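Local coordinates for protein prephenate dehydrogenase (PDB 3KTD) that probably oxidises prephenate with NAD+ or NADP+ as hydride acceptor, a step on the route to tyrosine, at residues 63-68 with 93-98; 263-268 with 277-282. All coordinates share one frame; numbering follows the deposited sequence. Where two conformers were deposited one is given.

In the fold
The two contacts belong to different parts of the subunit, with centres about 54 Å apart and nearest atoms about 34 Å apart, on opposite sides of the chain's centre. Interaction 1 lies in the nucleotide-binding domain, where one buried asparagine ties the end of helix 58-67 to the turn leading into strand 97-99. Interaction 2 lies in the helical dimerization domain and packs helix 249-270 against the start of helix 278-293. Their chemistry differs accordingly: 63-68 with 93-98 is polar, side-chain amide to backbone carbonyl, whereas 263-268 with 277-282 is an apolar patch with a polar outer margin, touched by the second subunit.

Interaction 1 of 2, residues 63-68 with 93-98; sequences QRAAAE and PNNGFT
The amide nitrogen of Asn95 is held by two backbone carbonyls: ND2 donates to O of Ala65 at 2.7 Å, and also to O of Ala70, just beyond the helix end. The first, the one hydrogen bond between 63-68 and 93-98, is weak by its angle, since N-H...O is bent to 141°. Its acceptor also takes a weak backbone bond from the N of Glu68, which has left helical geometry, so the carbonyl at this last turn accepts from both the helix end and the asparagine.

The other branch of the amide lies alongside the next residue: OD1 of Asn95 is 3.3 Å from CA of Ala66 and 3.7 Å from its CB, contacts with carbon. The torsion explains the reach, because with chi1 at -65° CG stands opposite the carbonyl carbon of Asn95 and the amide is carried across to the helix. The approach is close, with the CA atoms of Ala66 and Asn95 6.2 Å apart, consistent with the small side chains of Ala65 and Ala66.

On the side of the helix turned away from Asn95, NE of Arg64 forms a salt bridge with OE2 of Glu68 at 3.3 Å, its hydrogen bond weak, while NH2 of Arg64 forms a salt bridge with Asp53 and its guanidinium a cation-pi contact with Phe35. Gly96 and Thr98 bond through their backbones to strand 71-74. A buried side-chain amide thus joins the C-terminal turn of helix 58-67 to the loop before strand 97-99, which lies parallel beside strand 71-74, within a Rossmann-type nucleotide-binding fold.

Interaction 2 of 2, residues 263-268 with 277-282; sequences LHEARE and IEQLAD
Glu265 comes first, its OE2 standing 4.2 Å from NE2 of Gln279, too far for a hydrogen bond. The two side chains cross at about a right angle with carboxylate and amide planes 29° apart. Glu265 is bent at chi2 (90°), whereas Gln279 is extended beyond CG; both are exposed and form the polar margin of the contact.

Ala266, one residue on, carries the buried part. Its CB meets CD2 of Leu280 at 3.9 Å, an apolar contact, and its carbonyl O lies 3.8 Å from CG2 of Ile277. That methyl is opposite the carbonyl carbon of Ile277, while CG1 takes the position between backbone N and C (chi1 54°). Ile277 occupies the N-cap position of helix 278-293, and its CA comes within 6.0 Å of that of Ala266.

Further along, Arg267 points away from this partner and forms a salt bridge through NE with Asp257 of the second subunit, whose Glu246 accepts a hydrogen bond from the backbone N of Ile277. Leu280 also packs on Ile203 of that subunit. Helices 249-270 and 278-293, consecutive and running in roughly opposite directions, form a helical hairpin, part of the all-helical dimerization domain of the prephenate dehydrogenase family.

Interaction 1 of 2, residues 63-68 with 93-98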
loop_
_atom_site.group_PDB
_atom_site.type_symbol
_atom_site.label_atom_id
_atom_site.label_comp_id
_atom_site.label_asym_id
_atom_site.label_seq_id
_atom_site.Cartn_x
_atom_site.Cartn_y
_atom_site.Cartn_z
ATOM N N GLN A 63 -8.715 -36.801 -21.895
ATOM C CA GLN A 63 -8.557 -37.847 -22.913
ATOM C C GLN A 63 -7.871 -37.276 -24.159
ATOM O O GLN A 63 -6.942 -37.874 -24.704
ATOM C CB GLN A 63 -9.916 -38.444 -23.284
ATOM C CG GLN A 63 -9.819 -39.599 -24.293
ATOM C CD GLN A 63 -11.177 -40.201 -24.654
ATOM O OE1 GLN A 63 -12.158 -39.483 -24.877
ATOM N NE2 GLN A 63 -11.229 -41.531 -24.728
ATOM N N ARG A 64 -8.351 -36.110 -24.585
ATOM C CA ARG A 64 -7.822 -35.379 -25.734
ATOM C C ARG A 64 -6.440 -34.835 -25.421
ATOM O O ARG A 64 -5.548 -34.865 -26.264
ATOM C CB ARG A 64 -8.765 -34.219 -26.087
ATOM C CG ARG A 64 -8.267 -33.267 -27.173
ATOM C CD ARG A 64 -9.272 -32.149 -27.410
ATOM N NE ARG A 64 -8.698 -31.004 -28.119
ATOM C CZ ARG A 64 -9.345 -29.861 -28.359
ATOM N NH1 ARG A 64 -10.600 -29.684 -27.948
ATOM N NH2 ARG A 64 -8.734 -28.881 -29.010
ATOM N N ALA A 65 -6.273 -34.321 -24.207
ATOM C CA ALA A 65 -4.988 -33.791 -23.789
ATOM C C ALA A 65 -3.954 -34.894 -23.905
ATOM O O ALA A 65 -2.849 -34.663 -24.399
ATOM C CB ALA A 65 -5.060 -33.265 -22.369
ATOM N N ALA A 66 -4.328 -36.095 -23.467
ATOM C CA ALA A 66 -3.445 -37.258 -23.550
ATOM C C ALA A 66 -3.203 -37.643 -25.000
ATOM O O ALA A 66 -2.086 -37.991 -25.368
ATOM C CB ALA A 66 -4.016 -38.435 -22.775
ATOM N N ALA A 67 -4.239 -37.564 -25.826
ATOM C CA ALA A 67 -4.110 -37.899 -27.249
ATOM C C ALA A 67 -3.160 -36.968 -27.998
ATOM O O ALA A 67 -2.472 -37.416 -28.907
ATOM C CB ALA A 67 -5.476 -37.893 -27.922
ATOM N N GLU A 68 -3.115 -35.690 -27.608
ATOM C CA GLU A 68 -2.290 -34.672 -28.295
ATOM C C GLU A 68 -0.976 -34.307 -27.578
ATOM O O GLU A 68 -0.271 -33.392 -28.008
ATOM C CB GLU A 68 -3.111 -33.391 -28.497
ATOM C CG GLU A 68 -4.420 -33.564 -29.281
ATOM C CD GLU A 68 -5.225 -32.264 -29.430
ATOM O OE1 GLU A 68 -4.772 -31.190 -28.962
ATOM O OE2 GLU A 68 -6.323 -32.318 -30.024
ATOM N N PRO A 93 -1.434 -39.739 -17.750
ATOM C CA PRO A 93 -0.291 -40.015 -16.888
ATOM C C PRO A 93 1.065 -39.708 -17.512
ATOM O O PRO A 93 2.050 -39.588 -16.782
ATOM C CB PRO A 93 -0.411 -41.522 -16.601
ATOM C CG PRO A 93 -1.583 -42.021 -17.398
ATOM C CD PRO A 93 -1.933 -40.965 -18.388
ATOM N N ASN A 94 1.121 -39.591 -18.836
ATOM C CA ASN A 94 2.380 -39.304 -19.517
ATOM C C ASN A 94 2.513 -37.837 -19.938
ATOM O O ASN A 94 3.594 -37.404 -20.316
ATOM C CB ASN A 94 2.573 -40.245 -20.728
ATOM C CG ASN A 94 4.009 -40.223 -21.268
ATOM O OD1 ASN A 94 4.977 -40.179 -20.502
ATOM N ND2 ASN A 94 4.147 -40.243 -22.588
ATOM N N ASN A 95 1.431 -37.073 -19.864
ATOM C CA ASN A 95 1.484 -35.657 -20.235
ATOM C C ASN A 95 2.313 -34.815 -19.278
ATOM O O ASN A 95 2.350 -35.085 -18.081
ATOM C CB ASN A 95 0.081 -35.054 -20.286
ATOM C CG ASN A 95 -0.758 -35.660 -21.352
ATOM O OD1 ASN A 95 -1.026 -36.858 -21.329
ATOM N ND2 ASN A 95 -1.172 -34.852 -22.314
ATOM N N GLY A 96 2.979 -33.800 -19.816
ATOM C CA GLY A 96 3.660 -32.802 -18.991
ATOM C C GLY A 96 2.625 -31.825 -18.437
ATOM O O GLY A 96 1.542 -31.681 -19.017
ATOM N N PHE A 97 2.936 -31.160 -17.323
ATOM C CA PHE A 97 1.985 -30.227 -16.735
ATOM C C PHE A 97 2.593 -29.219 -15.761
ATOM O O PHE A 97 3.610 -29.483 -15.128
ATOM C CB PHE A 97 0.862 -30.998 -16.031
ATOM C CG PHE A 97 1.324 -31.788 -14.858
ATOM C CD1 PHE A 97 1.832 -33.074 -15.027
ATOM C CD2 PHE A 97 1.265 -31.247 -13.574
ATOM C CE1 PHE A 97 2.270 -33.814 -13.931
ATOM C CE2 PHE A 97 1.700 -31.971 -12.475
ATOM C CZ PHE A 97 2.204 -33.261 -12.651
ATOM N N THR A 98 1.930 -28.071 -15.629
ATOM C CA THR A 98 2.373 -27.011 -14.739
ATOM C C THR A 98 1.198 -26.440 -13.952
ATOM O O THR A 98 0.048 -26.661 -14.316
ATOM C CB THR A 98 3.074 -25.898 -15.527
ATOM O OG1 THR A 98 3.597 -24.923 -14.619
ATOM C CG2 THR A 98 2.124 -25.240 -16.514
#

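Interaction 2 of 2, residues 263-268 with 277-282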
loop_
_atom_site.group_PDB
_atom_site.type_symbol
_atom_site.label_atom_id
_atom_site.label_comp_id
_atom_site.label_asym_id
_atom_site.label_seq_id
_atom_site.Cartn_x
_atom_site.Cartn_y
_atom_site.Cartn_z
ATOM N N LEU A 263 9.784 -4.213 14.430
ATOM C CA LEU A 263 8.738 -3.469 15.133
ATOM C C LEU A 263 9.004 -3.342 16.639
ATOM O O LEU A 263 8.639 -2.340 17.243
ATOM C CB LEU A 263 7.358 -4.093 14.891
ATOM C CG LEU A 263 6.752 -3.811 13.520
ATOM C CD1 LEU A 263 5.602 -4.772 13.230
ATOM C CD2 LEU A 263 6.304 -2.359 13.419
ATOM N N HIS A 264 9.621 -4.351 17.243
ATOM C CA HIS A 264 10.006 -4.260 18.649
ATOM C C HIS A 264 11.080 -3.189 18.817
ATOM O O HIS A 264 10.973 -2.338 19.694
ATOM C CB HIS A 264 10.526 -5.597 19.165
ATOM C CG HIS A 264 10.959 -5.560 20.597
ATOM N ND1 HIS A 264 10.067 -5.618 21.646
ATOM C CD2 HIS A 264 12.190 -5.466 21.154
ATOM C CE1 HIS A 264 10.731 -5.567 22.788
ATOM N NE2 HIS A 264 12.021 -5.474 22.517
ATOM N N GLU A 265 12.100 -3.234 17.959
ATOM C CA GLU A 265 13.168 -2.221 17.939
ATOM C C GLU A 265 12.562 -0.826 17.749
ATOM O O GLU A 265 12.980 0.138 18.387
ATOM C CB GLU A 265 14.162 -2.507 16.801
ATOM C CG GLU A 265 15.460 -1.671 16.831
ATOM C CD GLU A 265 16.598 -2.318 17.631
ATOM O OE1 GLU A 265 16.391 -3.398 18.237
ATOM O OE2 GLU A 265 17.715 -1.742 17.644
ATOM N N ALA A 266 11.578 -0.736 16.858
ATOM C CA ALA A 266 10.856 0.504 16.611
ATOM C C ALA A 266 10.170 1.003 17.877
ATOM O O ALA A 266 10.213 2.184 18.184
ATOM C CB ALA A 266 9.838 0.295 15.512
ATOM N N ARG A 267 9.552 0.083 18.609
ATOM C CA ARG A 267 8.877 0.404 19.856
ATOM C C ARG A 267 9.866 0.843 20.944
ATOM O O ARG A 267 9.634 1.841 21.626
ATOM C CB ARG A 267 8.072 -0.793 20.343
ATOM C CG ARG A 267 7.115 -0.459 21.463
ATOM C CD ARG A 267 6.454 -1.694 22.001
ATOM N NE ARG A 267 5.419 -1.307 22.944
ATOM C CZ ARG A 267 5.633 -0.978 24.214
ATOM N NH1 ARG A 267 6.849 -1.002 24.739
ATOM N NH2 ARG A 267 4.608 -0.613 24.964
ATOM N N GLU A 268 10.957 0.099 21.112
ATOM C CA GLU A 268 12.013 0.510 22.043
ATOM C C GLU A 268 12.342 1.966 21.774
ATOM O O GLU A 268 12.422 2.778 22.698
ATOM C CB GLU A 268 13.296 -0.325 21.878
ATOM C CG GLU A 268 13.192 -1.805 22.273
ATOM C CD GLU A 268 14.554 -2.508 22.315
ATOM O OE1 GLU A 268 15.460 -1.997 23.006
ATOM O OE2 GLU A 268 14.714 -3.583 21.680
ATOM N N ILE A 277 13.236 6.928 15.862
ATOM C CA ILE A 277 13.145 5.797 14.936
ATOM C C ILE A 277 14.005 6.033 13.690
ATOM O O ILE A 277 13.559 5.744 12.581
ATOM C CB ILE A 277 11.668 5.474 14.507
ATOM C CG1 ILE A 277 10.973 6.721 13.942
ATOM C CG2 ILE A 277 10.866 4.909 15.677
ATOM C CD1 ILE A 277 9.872 6.398 12.942
ATOM N N GLU A 278 15.225 6.552 13.868
ATOM C CA GLU A 278 16.149 6.745 12.735
ATOM C C GLU A 278 16.345 5.459 11.971
ATOM O O GLU A 278 16.121 5.413 10.770
ATOM C CB GLU A 278 17.547 7.211 13.169
ATOM C CG GLU A 278 17.771 8.698 13.103
ATOM C CD GLU A 278 19.244 9.092 13.001
ATOM O OE1 GLU A 278 20.012 8.361 12.328
ATOM O OE2 GLU A 278 19.621 10.149 13.576
ATOM N N GLN A 279 16.791 4.428 12.679
ATOM C CA GLN A 279 17.080 3.136 12.065
ATOM C C GLN A 279 15.915 2.640 11.196
ATOM O O GLN A 279 16.107 2.341 10.023
ATOM C CB GLN A 279 17.483 2.101 13.130
ATOM C CG GLN A 279 17.609 0.674 12.594
ATOM C CD GLN A 279 18.440 -0.242 13.495
ATOM O OE1 GLN A 279 19.372 0.210 14.166
ATOM N NE2 GLN A 279 18.119 -1.539 13.490
ATOM N N LEU A 280 14.713 2.586 11.752
ATOM C CA LEU A 280 13.557 2.132 10.982
ATOM C C LEU A 280 13.326 3.007 9.747
ATOM O O LEU A 280 13.048 2.494 8.660
ATOM C CB LEU A 280 12.300 2.148 11.848
ATOM C CG LEU A 280 11.034 1.656 11.158
ATOM C CD1 LEU A 280 11.116 0.161 10.937
ATOM C CD2 LEU A 280 9.814 2.025 11.974
ATOM N N ALA A 281 13.439 4.323 9.936
ATOM C CA ALA A 281 13.184 5.295 8.883
ATOM C C ALA A 281 14.242 5.326 7.782
ATOM O O ALA A 281 13.880 5.340 6.612
ATOM C CB ALA A 281 13.020 6.681 9.479
ATOM N N ASP A 282 15.530 5.365 8.133
ATOM C CA ASP A 282 16.600 5.389 7.149
ATOM C C ASP A 282 16.602 4.047 6.396
ATOM O O ASP A 282 16.680 4.008 5.181
ATOM C CB ASP A 282 17.950 5.650 7.839
ATOM C CG ASP A 282 17.983 6.982 8.623
ATOM O OD1 ASP A 282 17.101 7.846 8.425
ATOM O OD2 ASP A 282 18.909 7.168 9.440
#